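Local coordinates for protein possible prolidase (Bifidobacterium longum NCC2705, PDB 2P9B) that probably hydrolyses carbon-nitrogen bonds other than peptide bonds, as a member of the amidohydrolase family, at residues Ile292-Ala297 with Gly324-Gly329; Ile340-Asp345 with Trp357-Leu362. All coordinates share one frame; numbering follows the deposited sequence.

Contact 1. Residues Ile292-Ala297 with Gly324-Gly329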
loop_
_atom_site.group_PDB
_atom_site.type_symbol
_atom_site.label_atom_id
_atom_site.label_comp_id
_atom_site.label_asym_id
_atom_site.label_seq_id
_atom_site.Cartn_x
_atom_site.Cartn_y
_atom_site.Cartn_z
ATOM N N ILE A 292 0.998 7.428 5.368
ATOM C CA ILE A 292 0.097 6.638 4.519
ATOM C C ILE A 292 -1.303 7.016 5.020
ATOM O O ILE A 292 -1.862 6.344 5.881
ATOM C CB ILE A 292 0.298 5.106 4.707
ATOM C CG1 ILE A 292 1.785 4.741 4.600
ATOM C CG2 ILE A 292 -0.466 4.340 3.611
ATOM C CD1 ILE A 292 2.384 4.984 3.242
ATOM N N PRO A 293 -1.885 8.103 4.484
ATOM C CA PRO A 293 -3.215 8.574 4.897
ATOM C C PRO A 293 -4.346 7.554 4.964
ATOM O O PRO A 293 -5.200 7.642 5.844
ATOM C CB PRO A 293 -3.516 9.690 3.895
ATOM C CG PRO A 293 -2.157 10.202 3.534
ATOM C CD PRO A 293 -1.374 8.918 3.368
ATOM N N THR A 294 -4.360 6.603 4.037
ATOM C CA THR A 294 -5.417 5.593 3.986
ATOM C C THR A 294 -6.798 6.250 4.069
ATOM O O THR A 294 -7.657 5.836 4.849
ATOM C CB THR A 294 -5.279 4.553 5.128
ATOM O OG1 THR A 294 -5.639 5.152 6.376
ATOM C CG2 THR A 294 -3.846 4.059 5.224
ATOM N N LEU A 295 -7.008 7.269 3.240
ATOM C CA LEU A 295 -8.278 7.982 3.227
ATOM C C LEU A 295 -9.447 7.051 2.926
ATOM O O LEU A 295 -10.553 7.255 3.421
ATOM C CB LEU A 295 -8.243 9.119 2.205
ATOM C CG LEU A 295 -7.174 10.186 2.479
ATOM C CD1 LEU A 295 -7.270 11.286 1.436
ATOM C CD2 LEU A 295 -7.367 10.760 3.874
ATOM N N SER A 296 -9.197 6.031 2.115
ATOM C CA SER A 296 -10.230 5.059 1.767
ATOM C C SER A 296 -10.842 4.375 2.986
ATOM O O SER A 296 -11.991 3.926 2.943
ATOM C CB SER A 296 -9.653 3.976 0.850
ATOM O OG SER A 296 -9.352 4.480 -0.429
ATOM N N ALA A 297 -10.080 4.281 4.071
ATOM C CA ALA A 297 -10.576 3.613 5.266
ATOM C C ALA A 297 -11.411 4.498 6.183
ATOM O O ALA A 297 -12.309 4.013 6.864
ATOM C CB ALA A 297 -9.411 3.008 6.049
ATOM N N GLY A 324 -11.249 14.165 9.758
ATOM C CA GLY A 324 -10.914 15.545 9.473
ATOM C C GLY A 324 -9.420 15.750 9.647
ATOM O O GLY A 324 -8.778 16.459 8.872
ATOM N N GLY A 325 -8.868 15.123 10.681
ATOM C CA GLY A 325 -7.444 15.225 10.937
ATOM C C GLY A 325 -6.636 14.492 9.879
ATOM O O GLY A 325 -5.569 14.952 9.482
HETATM N N MSE A 326 -7.130 13.340 9.425
HETATM C CA MSE A 326 -6.428 12.574 8.396
HETATM C C MSE A 326 -6.354 13.403 7.115
HETATM O O MSE A 326 -5.313 13.481 6.457
HETATM C CB MSE A 326 -7.159 11.251 8.103
HETATM C CG MSE A 326 -7.043 10.175 9.203
HETATM SE SE MSE A 326 -8.334 8.764 9.087
HETATM C CE MSE A 326 -8.135 8.372 7.255
ATOM N N VAL A 327 -7.470 14.025 6.759
ATOM C CA VAL A 327 -7.508 14.828 5.549
ATOM C C VAL A 327 -6.626 16.060 5.674
ATOM O O VAL A 327 -5.791 16.325 4.810
ATOM C CB VAL A 327 -8.958 15.249 5.216
ATOM C CG1 VAL A 327 -8.969 16.272 4.090
ATOM C CG2 VAL A 327 -9.756 14.020 4.813
ATOM N N SER A 328 -6.804 16.810 6.754
ATOM C CA SER A 328 -6.008 18.008 6.957
ATOM C C SER A 328 -4.517 17.664 7.011
ATOM O O SER A 328 -3.699 18.337 6.386
ATOM C CB SER A 328 -6.436 18.711 8.247
ATOM O OG SER A 328 -5.770 19.957 8.381
ATOM N N GLY A 329 -4.173 16.610 7.748
ATOM C CA GLY A 329 -2.781 16.208 7.856
ATOM C C GLY A 329 -2.157 15.793 6.534
ATOM O O GLY A 329 -0.985 16.055 6.291
#
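Pro293 and Met326 make the closest backbone approach, 6.2 Å between their CA atoms, where the turn leading into helix 295-303 passes helix 313-335. Met326, present as selenomethionine, reaches across with its terminal methyl. A bend at chi3 (48°) turns CE back from the straight course of the chain, and CE settles against two backbone carbonyls, 3.3 Å from Pro293 O and 3.5 Å from Thr294 O. In what is probably a TIM barrel, Ile292 ends a strand of the parallel sheet, and the turn after it packs against Met326 and Val327 of the helix. Thr294 brings OG1 between its backbone N and carbonyl carbon (chi1 72°), from where the hydroxyl donates to Pro293 O at 2.6 Å, standing above the carbonyl plane. OG1 also comes within 4.2 Å of Met326 CE, the two side chains lying roughly perpendicular, and Thr294 touches His77 and His266. An alanine here would probably leave Pro293 O without its hydroxyl donor and open a gap beside the Met326 methyl. Further along, Leu295 CD2 meets Met326 CE at 4.2 Å and Val327 CG2 at 4.1 Å, while Tyr366 of helix 356-367 touches both Leu295 and Val327.

Contact 2. Residues Ile340-Asp345 with Trp357-Leu362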
loop_
_atom_site.group_PDB
_atom_site.type_symbol
_atom_site.label_atom_id
_atom_site.label_comp_id
_atom_site.label_asym_id
_atom_site.label_seq_id
_atom_site.Cartn_x
_atom_site.Cartn_y
_atom_site.Cartn_z
ATOM N N ILE A 340 4.705 10.656 1.043
ATOM C CA ILE A 340 3.326 10.219 1.246
ATOM C C ILE A 340 3.004 9.066 0.315
ATOM O O ILE A 340 3.152 9.186 -0.897
ATOM C CB ILE A 340 2.338 11.362 0.950
ATOM C CG1 ILE A 340 2.699 12.579 1.809
ATOM C CG2 ILE A 340 0.907 10.889 1.202
ATOM C CD1 ILE A 340 1.899 13.822 1.496
ATOM N N GLY A 341 2.538 7.963 0.888
ATOM C CA GLY A 341 2.226 6.804 0.076
ATOM C C GLY A 341 0.752 6.518 -0.090
ATOM O O GLY A 341 -0.106 7.267 0.371
ATOM N N VAL A 342 0.468 5.411 -0.765
ATOM C CA VAL A 342 -0.897 4.978 -1.026
ATOM C C VAL A 342 -1.149 3.632 -0.350
ATOM O O VAL A 342 -0.467 2.641 -0.623
ATOM C CB VAL A 342 -1.141 4.846 -2.549
ATOM C CG1 VAL A 342 -2.423 4.080 -2.818
ATOM C CG2 VAL A 342 -1.220 6.232 -3.178
ATOM N N GLY A 343 -2.130 3.620 0.543
ATOM C CA GLY A 343 -2.509 2.414 1.259
ATOM C C GLY A 343 -3.992 2.597 1.500
ATOM O O GLY A 343 -4.457 3.734 1.514
ATOM N N THR A 344 -4.746 1.517 1.688
ATOM C CA THR A 344 -6.184 1.684 1.875
ATOM C C THR A 344 -6.830 0.953 3.042
ATOM O O THR A 344 -7.987 1.216 3.358
ATOM C CB THR A 344 -6.949 1.261 0.616
ATOM O OG1 THR A 344 -6.746 -0.138 0.388
ATOM C CG2 THR A 344 -6.465 2.051 -0.587
ATOM N N ASP A 345 -6.094 0.040 3.667
ATOM C CA ASP A 345 -6.607 -0.762 4.780
ATOM C C ASP A 345 -7.674 -1.730 4.252
ATOM O O ASP A 345 -8.787 -1.787 4.773
ATOM C CB ASP A 345 -7.212 0.134 5.871
ATOM C CG ASP A 345 -7.132 -0.493 7.255
ATOM O OD1 ASP A 345 -6.901 -1.716 7.345
ATOM O OD2 ASP A 345 -7.302 0.236 8.257
ATOM N N TRP A 357 -7.231 1.846 -6.529
ATOM C CA TRP A 357 -7.315 3.022 -7.396
ATOM C C TRP A 357 -8.057 4.201 -6.761
ATOM O O TRP A 357 -7.724 5.361 -7.007
ATOM C CB TRP A 357 -8.000 2.666 -8.723
ATOM C CG TRP A 357 -9.480 2.458 -8.580
ATOM C CD1 TRP A 357 -10.117 1.319 -8.187
ATOM C CD2 TRP A 357 -10.498 3.459 -8.722
ATOM N NE1 TRP A 357 -11.470 1.550 -8.063
ATOM C CE2 TRP A 357 -11.727 2.854 -8.386
ATOM C CE3 TRP A 357 -10.484 4.811 -9.092
ATOM C CZ2 TRP A 357 -12.938 3.558 -8.411
ATOM C CZ3 TRP A 357 -11.687 5.510 -9.115
ATOM C CH2 TRP A 357 -12.896 4.877 -8.775
ATOM N N ARG A 358 -9.068 3.900 -5.954
ATOM C CA ARG A 358 -9.865 4.939 -5.311
ATOM C C ARG A 358 -9.016 5.855 -4.437
ATOM O O ARG A 358 -9.302 7.048 -4.323
ATOM C CB ARG A 358 -10.974 4.306 -4.463
ATOM C CG ARG A 358 -11.849 5.320 -3.729
ATOM C CD ARG A 358 -12.823 6.007 -4.677
ATOM N NE ARG A 358 -13.914 5.113 -5.055
ATOM C CZ ARG A 358 -14.941 5.467 -5.820
ATOM N NH1 ARG A 358 -15.022 6.701 -6.298
ATOM N NH2 ARG A 358 -15.897 4.590 -6.090
ATOM N N GLU A 359 -7.970 5.308 -3.825
ATOM C CA GLU A 359 -7.111 6.110 -2.948
ATOM C C GLU A 359 -6.443 7.251 -3.702
ATOM O O GLU A 359 -6.237 8.334 -3.147
ATOM C CB GLU A 359 -6.040 5.228 -2.282
ATOM C CG GLU A 359 -5.196 5.936 -1.200
ATOM C CD GLU A 359 -5.994 6.379 0.033
ATOM O OE1 GLU A 359 -7.148 5.940 0.214
ATOM O OE2 GLU A 359 -5.449 7.169 0.833
ATOM N N LEU A 360 -6.101 7.016 -4.964
ATOM C CA LEU A 360 -5.461 8.068 -5.751
ATOM C C LEU A 360 -6.455 9.190 -6.020
ATOM O O LEU A 360 -6.102 10.367 -5.971
ATOM C CB LEU A 360 -4.922 7.517 -7.074
ATOM C CG LEU A 360 -3.657 6.658 -6.988
ATOM C CD1 LEU A 360 -3.985 5.288 -6.412
ATOM C CD2 LEU A 360 -3.049 6.519 -8.368
ATOM N N GLU A 361 -7.704 8.826 -6.297
ATOM C CA GLU A 361 -8.719 9.842 -6.552
ATOM C C GLU A 361 -8.968 10.663 -5.298
ATOM O O GLU A 361 -9.211 11.870 -5.376
ATOM C CB GLU A 361 -10.028 9.203 -7.028
ATOM C CG GLU A 361 -10.009 8.857 -8.509
ATOM C CD GLU A 361 -11.377 8.966 -9.168
ATOM O OE1 GLU A 361 -11.425 8.973 -10.417
ATOM O OE2 GLU A 361 -12.398 9.038 -8.448
ATOM N N LEU A 362 -8.893 10.006 -4.143
ATOM C CA LEU A 362 -9.106 10.680 -2.871
ATOM C C LEU A 362 -7.954 11.622 -2.517
ATOM O O LEU A 362 -8.182 12.674 -1.932
ATOM C CB LEU A 362 -9.317 9.657 -1.748
ATOM C CG LEU A 362 -10.575 8.787 -1.873
ATOM C CD1 LEU A 362 -10.621 7.782 -0.734
ATOM C CD2 LEU A 362 -11.823 9.663 -1.857
HETATM O O HOH W 1 -2.877 6.401 1.381
#
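Val342, Gly343 and Thr344 receive the side chain of Glu359, and Val342 and Thr344 pack against its aliphatic part. Val342 CG1 lies 3.7 Å from Glu359 CG, and Thr344 CG2 lies 3.6 Å from Glu359 CB; in both pairs the two side chains run alongside each other but point opposite ways. Leu360 adds its CD1, 4.1 Å from the same Val342 CG1.

CG of Glu359 stands anti to the backbone N (chi1 -173°), and a bend at chi2 (65°) then swings CD close to the loop backbone. There Gly343 O packs against CD at 3.4 Å, an approach unlike that of the carboxylate's bonded partners, which are a water, Ser296 OG and the backbone N of Leu295. The water bridges the segments: it accepts from Gly343 N at 3.0 Å and is hydrogen-bonded to Gly341 O and, at 2.7 Å, to Glu359 OE2. Ser296 OG bonds to OE1 and Leu295 N to OE2, while Thr344 OG1 pairs with Asn75.

Asp345, which follows Thr344, may belong with His77 and His79 to a vacant metal site, as in metal-dependent amidohydrolases. Backbone bonds from Gly341 to Leu291 and from Val342 to Ala76 set the loop between strands 290-292 and 68-78, consistent with closure of the barrel, while helix 371-385 covers Val342 and Leu360.

In the fold
Both contacts are buried and, with centres about 10 Å apart, follow in series along the chain, yet they differ in depth: contact 1 is centred about 14 Å from the middle of the chain, contact 2 about 8 Å. The turn after strand 290-292 and the extended segment 340-345 share the carboxylate of Glu359, and Ala297 CB also packs on Thr344 O at 3.5 Å. Thr294 of contact 1 touches a possible metal site to which Asp345 of contact 2 would belong. The outer contact joins a turn to helix 313-335 by apolar and methyl-to-carbonyl packing; the inner one, with helix 356-367 on one side, sets a bonded carboxylate and a water among backbone groups.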